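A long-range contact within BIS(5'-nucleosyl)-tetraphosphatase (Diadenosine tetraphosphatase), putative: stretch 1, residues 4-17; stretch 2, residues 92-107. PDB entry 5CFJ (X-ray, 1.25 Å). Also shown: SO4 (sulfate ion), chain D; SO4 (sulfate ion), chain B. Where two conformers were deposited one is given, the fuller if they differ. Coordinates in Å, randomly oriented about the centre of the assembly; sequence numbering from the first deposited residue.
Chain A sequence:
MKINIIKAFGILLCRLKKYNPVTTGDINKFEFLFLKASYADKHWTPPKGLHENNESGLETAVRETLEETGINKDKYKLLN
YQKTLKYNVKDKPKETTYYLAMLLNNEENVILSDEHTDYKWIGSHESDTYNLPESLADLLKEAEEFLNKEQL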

ATOM      1  N   ASN A   4     -13.870  17.777   5.998  1.00 48.04           N
ATOM      2  CA  ASN A   4     -13.584  18.338   4.682  1.00 38.48           C
ATOM      3  C   ASN A   4     -12.465  17.585   3.962  1.00 38.19           C
ATOM      4  O   ASN A   4     -12.460  17.485   2.736  1.00 47.09           O
ATOM      5  CB  ASN A   4     -13.224  19.821   4.804  1.00 33.90           C
ATOM      6  N   ILE A   5     -11.516  17.055   4.728  1.00 42.36           N
ATOM      7  CA  ILE A   5     -10.459  16.228   4.155  1.00 30.23           C
ATOM      8  C   ILE A   5     -10.909  14.780   4.044  1.00 27.02           C
ATOM      9  O   ILE A   5     -11.351  14.191   5.031  1.00 31.15           O
ATOM     10  CB  ILE A   5      -9.171  16.285   4.994  1.00 36.71           C
ATOM     11  CG1 ILE A   5      -8.635  17.715   5.049  1.00 34.85           C
ATOM     12  CG2 ILE A   5      -8.127  15.327   4.429  1.00 32.85           C
ATOM     13  CD1 ILE A   5      -7.594  17.922   6.111  1.00 37.52           C
ATOM     14  N   ILE A   6     -10.808  14.218   2.842  1.00 25.12           N
ATOM     15  CA  ILE A   6     -11.048  12.787   2.644  1.00 24.67           C
ATOM     16  C   ILE A   6      -9.896  11.992   3.230  1.00 22.30           C
ATOM     17  O   ILE A   6      -8.765  12.110   2.766  1.00 25.42           O
ATOM     18  CB  ILE A   6     -11.179  12.413   1.157  1.00 27.79           C
ATOM     19  CG1 ILE A   6     -12.369  13.117   0.514  1.00 30.58           C
ATOM     20  CG2 ILE A   6     -11.303  10.901   0.999  1.00 27.77           C
ATOM     21  CD1 ILE A   6     -12.439  12.894  -0.977  1.00 32.52           C
ATOM     22  N   LYS A   7     -10.174  11.179   4.241  1.00 19.67           N
ATOM     23  CA  LYS A   7      -9.120  10.460   4.941  1.00 18.68           C
ATOM     24  C   LYS A   7      -9.152   8.965   4.666  1.00 17.43           C
ATOM     25  O   LYS A   7     -10.182   8.312   4.847  1.00 19.08           O
ATOM     26  CB  LYS A   7      -9.228  10.707   6.444  1.00 22.17           C
ATOM     27  CG  LYS A   7      -9.068  12.167   6.839  1.00 26.38           C
ATOM     28  CD  LYS A   7      -9.176  12.335   8.341  1.00 30.00           C
ATOM     29  N   ALA A   8      -8.016   8.426   4.241  1.00 14.76           N
ATOM     30  CA  ALA A   8      -7.889   7.001   3.988  1.00 13.43           C
ATOM     31  C   ALA A   8      -6.704   6.419   4.735  1.00 12.74           C
ATOM     32  O   ALA A   8      -5.807   7.142   5.175  1.00 12.58           O
ATOM     33  CB  ALA A   8      -7.758   6.727   2.495  1.00 15.53           C
ATOM     34  N   PHE A   9      -6.712   5.096   4.845  1.00 12.25           N
ATOM     35  CA  PHE A   9      -5.768   4.354   5.657  1.00 11.74           C
ATOM     36  C   PHE A   9      -5.462   3.056   4.943  1.00 10.96           C
ATOM     37  O   PHE A   9      -6.369   2.382   4.452  1.00 12.67           O
ATOM     38  CB  PHE A   9      -6.355   4.097   7.050  1.00 13.48           C
ATOM     39  CG  PHE A   9      -6.777   5.353   7.738  1.00 13.74           C
ATOM     40  CD1 PHE A   9      -8.029   5.895   7.507  1.00 14.05           C
ATOM     41  CD2 PHE A   9      -5.892   6.044   8.552  1.00 15.15           C
ATOM     42  CE1 PHE A   9      -8.402   7.082   8.103  1.00 16.07           C
ATOM     43  CE2 PHE A   9      -6.266   7.230   9.148  1.00 16.10           C
ATOM     44  CZ  PHE A   9      -7.523   7.741   8.925  1.00 16.60           C
ATOM     45  N   GLY A  10      -4.188   2.693   4.884  1.00 11.36           N
ATOM     46  CA  GLY A  10      -3.803   1.483   4.196  1.00 12.52           C
ATOM     47  C   GLY A  10      -2.574   0.830   4.767  1.00 11.35           C
ATOM     48  O   GLY A  10      -1.847   1.413   5.574  1.00 11.53           O
ATOM     49  N   ILE A  11      -2.350  -0.403   4.345  1.00 11.44           N
ATOM     50  CA  ILE A  11      -1.135  -1.111   4.704  1.00 11.70           C
ATOM     51  C   ILE A  11      -0.182  -1.010   3.524  1.00 11.25           C
ATOM     52  O   ILE A  11      -0.517  -1.407   2.407  1.00 12.30           O
ATOM     53  CB  ILE A  11      -1.383  -2.598   5.056  1.00 12.05           C
ATOM     54  CG1 ILE A  11      -2.320  -2.740   6.267  1.00 13.76           C
ATOM     55  CG2 ILE A  11      -0.051  -3.325   5.286  1.00 12.13           C
ATOM     56  CD1 ILE A  11      -1.713  -2.249   7.587  1.00 14.41           C
ATOM     57  N   LEU A  12       0.997  -0.448   3.763  1.00 11.23           N
ATOM     58  CA  LEU A  12       2.078  -0.542   2.796  1.00 11.29           C
ATOM     59  C   LEU A  12       2.729  -1.898   3.026  1.00 11.11           C
ATOM     60  O   LEU A  12       3.592  -2.065   3.893  1.00 11.70           O
ATOM     61  CB  LEU A  12       3.072   0.608   2.947  1.00 11.91           C
ATOM     62  CG  LEU A  12       4.243   0.591   1.970  1.00 12.81           C
ATOM     63  CD1 LEU A  12       3.734   0.694   0.535  1.00 14.00           C
ATOM     64  CD2 LEU A  12       5.211   1.721   2.299  1.00 14.40           C
ATOM     65  N   LEU A  13       2.234  -2.880   2.290  1.00 11.51           N
ATOM     66  CA  LEU A  13       2.651  -4.262   2.442  1.00 11.37           C
ATOM     67  C   LEU A  13       3.888  -4.517   1.599  1.00 11.19           C
ATOM     68  O   LEU A  13       3.885  -4.273   0.391  1.00 12.26           O
ATOM     69  CB  LEU A  13       1.517  -5.214   2.050  1.00 11.62           C
ATOM     70  CG  LEU A  13       1.748  -6.687   2.369  1.00 12.85           C
ATOM     71  CD1 LEU A  13       1.826  -6.909   3.885  1.00 14.46           C
ATOM     72  CD2 LEU A  13       0.638  -7.535   1.758  1.00 14.35           C
ATOM     73  N   CYS A  14       4.950  -4.990   2.239  1.00 11.82           N
ATOM     74  CA  CYS A  14       6.199  -5.274   1.547  1.00 11.19           C
ATOM     75  C   CYS A  14       6.599  -6.730   1.729  1.00 11.38           C
ATOM     76  O   CYS A  14       6.043  -7.436   2.568  1.00 13.07           O
ATOM     77  CB  CYS A  14       7.326  -4.347   2.028  1.00 14.80           C
ATOM     78  SG  CYS A  14       7.975  -4.677   3.667  1.00 15.93           S
ATOM     79  N   ARG A  15       7.547  -7.173   0.916  1.00 12.04           N
ATOM     80  CA  ARG A  15       8.149  -8.488   1.055  1.00 12.97           C
ATOM     81  C   ARG A  15       9.602  -8.393   0.624  1.00 14.11           C
ATOM     82  O   ARG A  15       9.965  -7.543  -0.198  1.00 14.13           O
ATOM     83  CB  ARG A  15       7.401  -9.532   0.222  1.00 13.72           C
ATOM     84  CG  ARG A  15       7.564  -9.369  -1.282  1.00 13.30           C
ATOM     85  CD  ARG A  15       6.728 -10.378  -2.045  1.00 14.21           C
ATOM     86  NE  ARG A  15       7.055 -10.351  -3.470  1.00 14.56           N
ATOM     87  CZ  ARG A  15       6.483 -11.123  -4.386  1.00 15.40           C
ATOM     88  NH1 ARG A  15       5.563 -12.005  -4.029  1.00 16.93           N
ATOM     89  NH2 ARG A  15       6.845 -11.020  -5.657  1.00 16.90           N
ATOM     90  N   LEU A  16      10.433  -9.253   1.198  1.00 16.10           N
ATOM     91  CA  LEU A  16      11.836  -9.323   0.823  1.00 18.92           C
ATOM     92  C   LEU A  16      11.959  -9.942  -0.568  1.00 20.63           C
ATOM     93  O   LEU A  16      11.435 -11.022  -0.810  1.00 22.50           O
ATOM     94  CB  LEU A  16      12.608 -10.138   1.853  1.00 22.65           C
ATOM     95  CG  LEU A  16      14.121 -10.210   1.674  1.00 24.59           C
ATOM     96  CD1 LEU A  16      14.755  -8.842   1.867  1.00 26.63           C
ATOM     97  CD2 LEU A  16      14.693 -11.214   2.648  1.00 26.75           C
ATOM     98  N   LYS A  17      12.629  -9.250  -1.485  1.00 22.84           N
ATOM     99  CA  LYS A  17      12.702  -9.698  -2.873  1.00 31.48           C
ATOM    100  C   LYS A  17      13.508 -10.985  -3.010  1.00 36.43           C
ATOM    101  O   LYS A  17      14.557 -11.142  -2.382  1.00 37.13           O
ATOM    102  CB  LYS A  17      13.306  -8.601  -3.756  1.00 36.64           C
ATOM    103  CG  LYS A  17      13.231  -8.881  -5.247  1.00 38.00           C
ATOM    104  N   LYS A  92      -9.895  18.553  -4.255  1.00 69.99           N
ATOM    105  CA  LYS A  92     -10.444  18.198  -2.955  1.00 43.27           C
ATOM    106  C   LYS A  92      -9.331  17.569  -2.131  1.00 74.92           C
ATOM    107  O   LYS A  92      -8.697  16.616  -2.578  1.00 43.02           O
ATOM    108  CB  LYS A  92     -11.629  17.239  -3.091  1.00 57.68           C
ATOM    109  N   PRO A  93      -9.073  18.118  -0.937  0.98 61.09           N
ATOM    110  CA  PRO A  93      -7.972  17.633  -0.100  0.98 50.90           C
ATOM    111  C   PRO A  93      -8.150  16.182   0.321  0.98 39.07           C
ATOM    112  O   PRO A  93      -9.222  15.795   0.789  0.98 36.86           O
ATOM    113  CB  PRO A  93      -8.021  18.557   1.123  0.98 53.17           C
ATOM    114  CG  PRO A  93      -8.735  19.775   0.651  0.98 55.44           C
ATOM    115  CD  PRO A  93      -9.745  19.281  -0.337  0.98 57.94           C
ATOM    116  N   LYS A  94      -7.098  15.391   0.132  1.00 28.20           N
ATOM    117  CA  LYS A  94      -7.091  14.017   0.612  0.56 25.05           C
ATOM    118  C   LYS A  94      -5.846  13.749   1.435  1.00 21.74           C
ATOM    119  O   LYS A  94      -4.777  14.313   1.205  1.00 22.24           O
ATOM    120  CB  LYS A  94      -7.185  13.002  -0.536  0.56 25.87           C
ATOM    121  CG  LYS A  94      -7.360  11.564  -0.044  0.56 27.47           C
ATOM    122  CD  LYS A  94      -7.790  10.593  -1.130  0.56 29.05           C
ATOM    123  CE  LYS A  94      -8.058   9.219  -0.522  0.56 29.99           C
ATOM    124  NZ  LYS A  94      -8.537   8.228  -1.517  0.56 27.79           N
ATOM    125  N   GLU A  95      -6.026  12.898   2.425  1.00 18.63           N
ATOM    126  CA  GLU A  95      -4.954  12.468   3.286  0.51 18.28           C
ATOM    127  C   GLU A  95      -4.994  10.954   3.388  1.00 16.04           C
ATOM    128  O   GLU A  95      -6.039  10.407   3.707  1.00 18.20           O
ATOM    129  CB  GLU A  95      -5.122  13.107   4.654  0.51 20.70           C
ATOM    130  CG  GLU A  95      -3.847  13.449   5.308  0.51 20.90           C
ATOM    131  CD  GLU A  95      -4.029  14.422   6.440  0.51 19.98           C
ATOM    132  OE1 GLU A  95      -4.794  14.119   7.385  0.51 21.36           O
ATOM    133  OE2 GLU A  95      -3.408  15.499   6.372  0.51 19.31           O
ATOM    134  N   THR A  96      -3.877  10.288   3.119  1.00 13.48           N
ATOM    135  CA  THR A  96      -3.835   8.843   3.264  1.00 13.27           C
ATOM    136  C   THR A  96      -2.680   8.473   4.173  1.00 11.57           C
ATOM    137  O   THR A  96      -1.568   8.930   3.963  1.00 12.33           O
ATOM    138  CB  THR A  96      -3.685   8.133   1.919  1.00 15.43           C
ATOM    139  OG1 THR A  96      -4.801   8.474   1.088  1.00 17.62           O
ATOM    140  CG2 THR A  96      -3.652   6.630   2.127  1.00 17.01           C
ATOM    141  N   THR A  97      -2.955   7.667   5.192  1.00 11.93           N
ATOM    142  CA  THR A  97      -1.918   7.190   6.088  1.00 11.47           C
ATOM    143  C   THR A  97      -1.622   5.735   5.788  1.00 11.92           C
ATOM    144  O   THR A  97      -2.537   4.912   5.761  1.00 12.40           O
ATOM    145  CB  THR A  97      -2.336   7.347   7.543  1.00 12.72           C
ATOM    146  OG1 THR A  97      -2.587   8.730   7.809  1.00 13.25           O
ATOM    147  CG2 THR A  97      -1.251   6.859   8.481  1.00 13.58           C
ATOM    148  N   TYR A  98      -0.351   5.438   5.526  1.00 11.33           N
ATOM    149  CA  TYR A  98       0.100   4.076   5.272  1.00 10.98           C
ATOM    150  C   TYR A  98       0.918   3.570   6.445  1.00 10.69           C
ATOM    151  O   TYR A  98       1.771   4.293   6.968  1.00 12.17           O
ATOM    152  CB  TYR A  98       0.939   4.008   4.000  1.00 12.31           C
ATOM    153  CG  TYR A  98       0.163   4.270   2.741  1.00 12.34           C
ATOM    154  CD1 TYR A  98      -0.639   3.283   2.180  1.00 12.60           C
ATOM    155  CD2 TYR A  98       0.225   5.509   2.103  1.00 13.88           C
ATOM    156  CE1 TYR A  98      -1.347   3.516   1.014  1.00 12.99           C
ATOM    157  CE2 TYR A  98      -0.477   5.746   0.938  1.00 14.33           C
ATOM    158  CZ  TYR A  98      -1.267   4.751   0.400  1.00 12.83           C
ATOM    159  OH  TYR A  98      -1.979   4.971  -0.765  1.00 15.81           O
ATOM    160  N   TYR A  99       0.661   2.320   6.825  1.00 11.28           N
ATOM    161  CA  TYR A  99       1.378   1.629   7.896  1.00 11.80           C
ATOM    162  C   TYR A  99       2.167   0.507   7.253  1.00 11.12           C
ATOM    163  O   TYR A  99       1.594  -0.319   6.555  1.00 11.92           O
ATOM    164  CB  TYR A  99       0.406   1.066   8.938  1.00 13.03           C
ATOM    165  CG  TYR A  99      -0.565   2.093   9.489  1.00 13.15           C
ATOM    166  CD1 TYR A  99      -1.778   2.330   8.858  1.00 13.54           C
ATOM    167  CD2 TYR A  99      -0.261   2.836  10.622  1.00 14.97           C
ATOM    168  CE1 TYR A  99      -2.671   3.264   9.343  1.00 14.54           C
ATOM    169  CE2 TYR A  99      -1.155   3.781  11.117  1.00 14.90           C
ATOM    170  CZ  TYR A  99      -2.348   3.988  10.463  1.00 14.85           C
ATOM    171  OH  TYR A  99      -3.242   4.914  10.927  1.00 18.08           O
ATOM    172  N   LEU A 100       3.473   0.474   7.471  1.00 11.12           N
ATOM    173  CA  LEU A 100       4.320  -0.543   6.854  1.00 10.72           C
ATOM    174  C   LEU A 100       4.133  -1.907   7.499  1.00 11.10           C
ATOM    175  O   LEU A 100       4.068  -2.017   8.723  1.00 12.68           O
ATOM    176  CB  LEU A 100       5.783  -0.124   6.956  1.00 12.17           C
ATOM    177  CG  LEU A 100       6.850  -0.992   6.278  1.00 12.62           C
ATOM    178  CD1 LEU A 100       6.691  -1.014   4.762  1.00 14.00           C
ATOM    179  CD2 LEU A 100       8.240  -0.517   6.656  1.00 13.91           C
ATOM    180  N   ALA A 101       4.064  -2.950   6.683  1.00 11.00           N
ATOM    181  CA  ALA A 101       4.019  -4.315   7.200  1.00 11.86           C
ATOM    182  C   ALA A 101       4.803  -5.230   6.279  1.00 11.94           C
ATOM    183  O   ALA A 101       4.834  -5.005   5.070  1.00 12.73           O
ATOM    184  CB  ALA A 101       2.584  -4.798   7.329  1.00 13.71           C
ATOM    185  N   MET A 102       5.439  -6.251   6.840  1.00 12.37           N
ATOM    186  CA  MET A 102       6.155  -7.210   6.019  0.69 12.26           C
ATOM    187  C   MET A 102       5.407  -8.529   5.956  1.00 12.06           C
ATOM    188  O   MET A 102       5.121  -9.169   6.973  1.00 12.46           O
ATOM    189  CB  MET A 102       7.569  -7.440   6.535  0.69 13.53           C
ATOM    190  CG  MET A 102       8.423  -8.218   5.547  0.69 15.39           C
ATOM    191  SD  MET A 102      10.065  -8.556   6.196  0.69 20.88           S
ATOM    192  CE  MET A 102      10.675  -6.900   6.502  0.69 24.12           C
ATOM    193  N   LEU A 103       5.081  -8.920   4.734  1.00 12.16           N
ATOM    194  CA  LEU A 103       4.436 -10.185   4.480  1.00 12.72           C
ATOM    195  C   LEU A 103       5.448 -11.272   4.792  1.00 13.15           C
ATOM    196  O   LEU A 103       6.568 -11.240   4.292  1.00 15.08           O
ATOM    197  CB  LEU A 103       3.971 -10.255   3.033  1.00 15.15           C
ATOM    198  CG  LEU A 103       3.109 -11.448   2.638  1.00 14.42           C
ATOM    199  CD1 LEU A 103       1.773 -11.443   3.370  1.00 16.16           C
ATOM    200  CD2 LEU A 103       2.917 -11.419   1.143  1.00 14.19           C
ATOM    201  N   LEU A 104       5.060 -12.223   5.634  1.00 14.73           N
ATOM    202  CA  LEU A 104       5.989 -13.226   6.128  1.00 16.54           C
ATOM    203  C   LEU A 104       6.186 -14.380   5.134  1.00 16.64           C
ATOM    204  O   LEU A 104       7.258 -14.984   5.077  1.00 19.02           O
ATOM    205  CB  LEU A 104       5.504 -13.726   7.495  1.00 19.06           C
ATOM    206  CG  LEU A 104       5.548 -12.595   8.538  1.00 21.18           C
ATOM    207  CD1 LEU A 104       4.491 -12.745   9.635  1.00 22.09           C
ATOM    208  CD2 LEU A 104       6.935 -12.526   9.137  1.00 23.18           C
ATOM    209  N   ASN A 105       5.152 -14.674   4.351  1.00 15.33           N
ATOM    210  CA  ASN A 105       5.231 -15.620   3.247  1.00 14.76           C
ATOM    211  C   ASN A 105       5.085 -14.868   1.930  1.00 13.59           C
ATOM    212  O   ASN A 105       3.982 -14.434   1.581  1.00 14.44           O
ATOM    213  CB  ASN A 105       4.134 -16.669   3.366  1.00 14.56           C
ATOM    214  CG  ASN A 105       3.991 -17.504   2.118  1.00 14.93           C
ATOM    215  OD1 ASN A 105       4.950 -17.714   1.377  1.00 16.75           O
ATOM    216  ND2 ASN A 105       2.784 -17.991   1.876  1.00 17.30           N
ATOM    217  N   ASN A 106       6.174 -14.738   1.176  1.00 14.66           N
ATOM    218  CA  ASN A 106       6.144 -13.965  -0.069  1.00 14.60           C
ATOM    219  C   ASN A 106       5.053 -14.377  -1.025  1.00 14.92           C
ATOM    220  O   ASN A 106       4.571 -13.567  -1.809  1.00 15.80           O
ATOM    221  CB  ASN A 106       7.459 -14.085  -0.822  1.00 17.03           C
ATOM    222  CG  ASN A 106       8.523 -13.200  -0.272  1.00 18.07           C
ATOM    223  OD1 ASN A 106       8.562 -12.935   0.923  1.00 20.11           O
ATOM    224  ND2 ASN A 106       9.406 -12.726  -1.146  1.00 20.44           N
ATOM    225  N   GLU A 107       4.701 -15.655  -0.979  1.00 14.40           N
ATOM    226  CA  GLU A 107       3.869 -16.256  -2.007  1.00 15.60           C
ATOM    227  C   GLU A 107       2.397 -16.386  -1.620  1.00 16.65           C
ATOM    228  O   GLU A 107       1.660 -17.123  -2.255  1.00 17.15           O
ATOM    229  CB  GLU A 107       4.450 -17.623  -2.383  1.00 18.15           C
ATOM    230  CG  GLU A 107       5.919 -17.516  -2.788  1.00 24.52           C
ATOM    231  CD  GLU A 107       6.520 -18.818  -3.253  1.00 33.77           C
ATOM    232  OE1 GLU A 107       6.089 -19.328  -4.305  1.00 38.03           O
ATOM    233  OE2 GLU A 107       7.435 -19.328  -2.575  1.00 37.48           O
TER
HETATM  234  S   SO4 D 203       4.234 -12.747  -7.689  0.58 26.04           S
HETATM  235  O1  SO4 D 203       2.965 -12.056  -7.881  0.58 28.86           O
HETATM  236  O2  SO4 D 203       4.274 -13.327  -6.347  0.58 28.56           O
HETATM  237  O3  SO4 D 203       5.324 -11.794  -7.864  0.58 28.36           O
HETATM  238  O4  SO4 D 203       4.353 -13.811  -8.682  0.58 30.70           O
HETATM  239  S   SO4 B 201      -6.190   8.004  -4.421  1.00 28.47           S
HETATM  240  O1  SO4 B 201      -6.328   6.586  -4.734  1.00 26.24           O
HETATM  241  O2  SO4 B 201      -6.099   8.224  -2.982  1.00 27.47           O
HETATM  242  O3  SO4 B 201      -4.991   8.521  -5.075  1.00 30.68           O
HETATM  243  O4  SO4 B 201      -7.349   8.720  -4.950  1.00 32.52           O
HETATM  244  O   HOH W   1      -4.928   9.600   6.686  1.00 16.48           O
HETATM  245  O   HOH W   2       9.066 -11.282   2.878  1.00 17.54           O

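Residues 6-16 and 92-103 form neighbouring parallel strands, their axes inclined by 31°; the two stretches together bury 1343 Å², both sides summed. The bonding follows the parallel pattern: the even-numbered residues from I6 to C14 donate through N and accept through O, reaching odd-numbered residues from P93 to L103. At the start, P93 lacks an amide hydrogen but offers its carbonyl, so I6 N donates to P93 O (3.0 Å), while I5 CG1 lies 4.1 Å from P93 CB. K94 extends in an all-t chain beside I6 and A8, its CE 3.9 Å from A8 CB, and its NZ donates to O2 of the chain B sulfate (2.8 Å). E95 is gripped at both ends of its backbone: E95 N donates to I6 O (2.9 Å) and A8 N to E95 O (2.8 Å). T96 turns to the face shared by A8, and its CA makes a CA-H...O contact with A8 O (3.2 Å). T97 N donates to the same A8 O (2.9 Å), and G10 N to T97 O (2.9 Å); water 1 also donates to A8 O and hydrogen-bonds T97 OG1. Y98 lays its ring beside G10, where an ideal CB would sit only 3.3 Å from Y98 CE1. Y99 N donates to G10 O and Y99 O accepts from L12 N, both 2.9 Å, while its ring meets F9 (Y99 CE1 to F9 CD2, 4.3 Å). L100 CD1 packs against L12 CD2 and C14 SG, each 4.0 Å away. The small A101 admits I11, with A101 CB 3.6 Å from I11 CG2. M102 CB lies 4.0 Å from C14 SG. L103 N closes the ladder on C14 O (2.8 Å). Beyond the strand, N106 ND2 donates to L16 O (2.7 Å) and N106 O accepts from R15 NH1 (2.9 Å), whose guanidinium also holds the chain D sulfate.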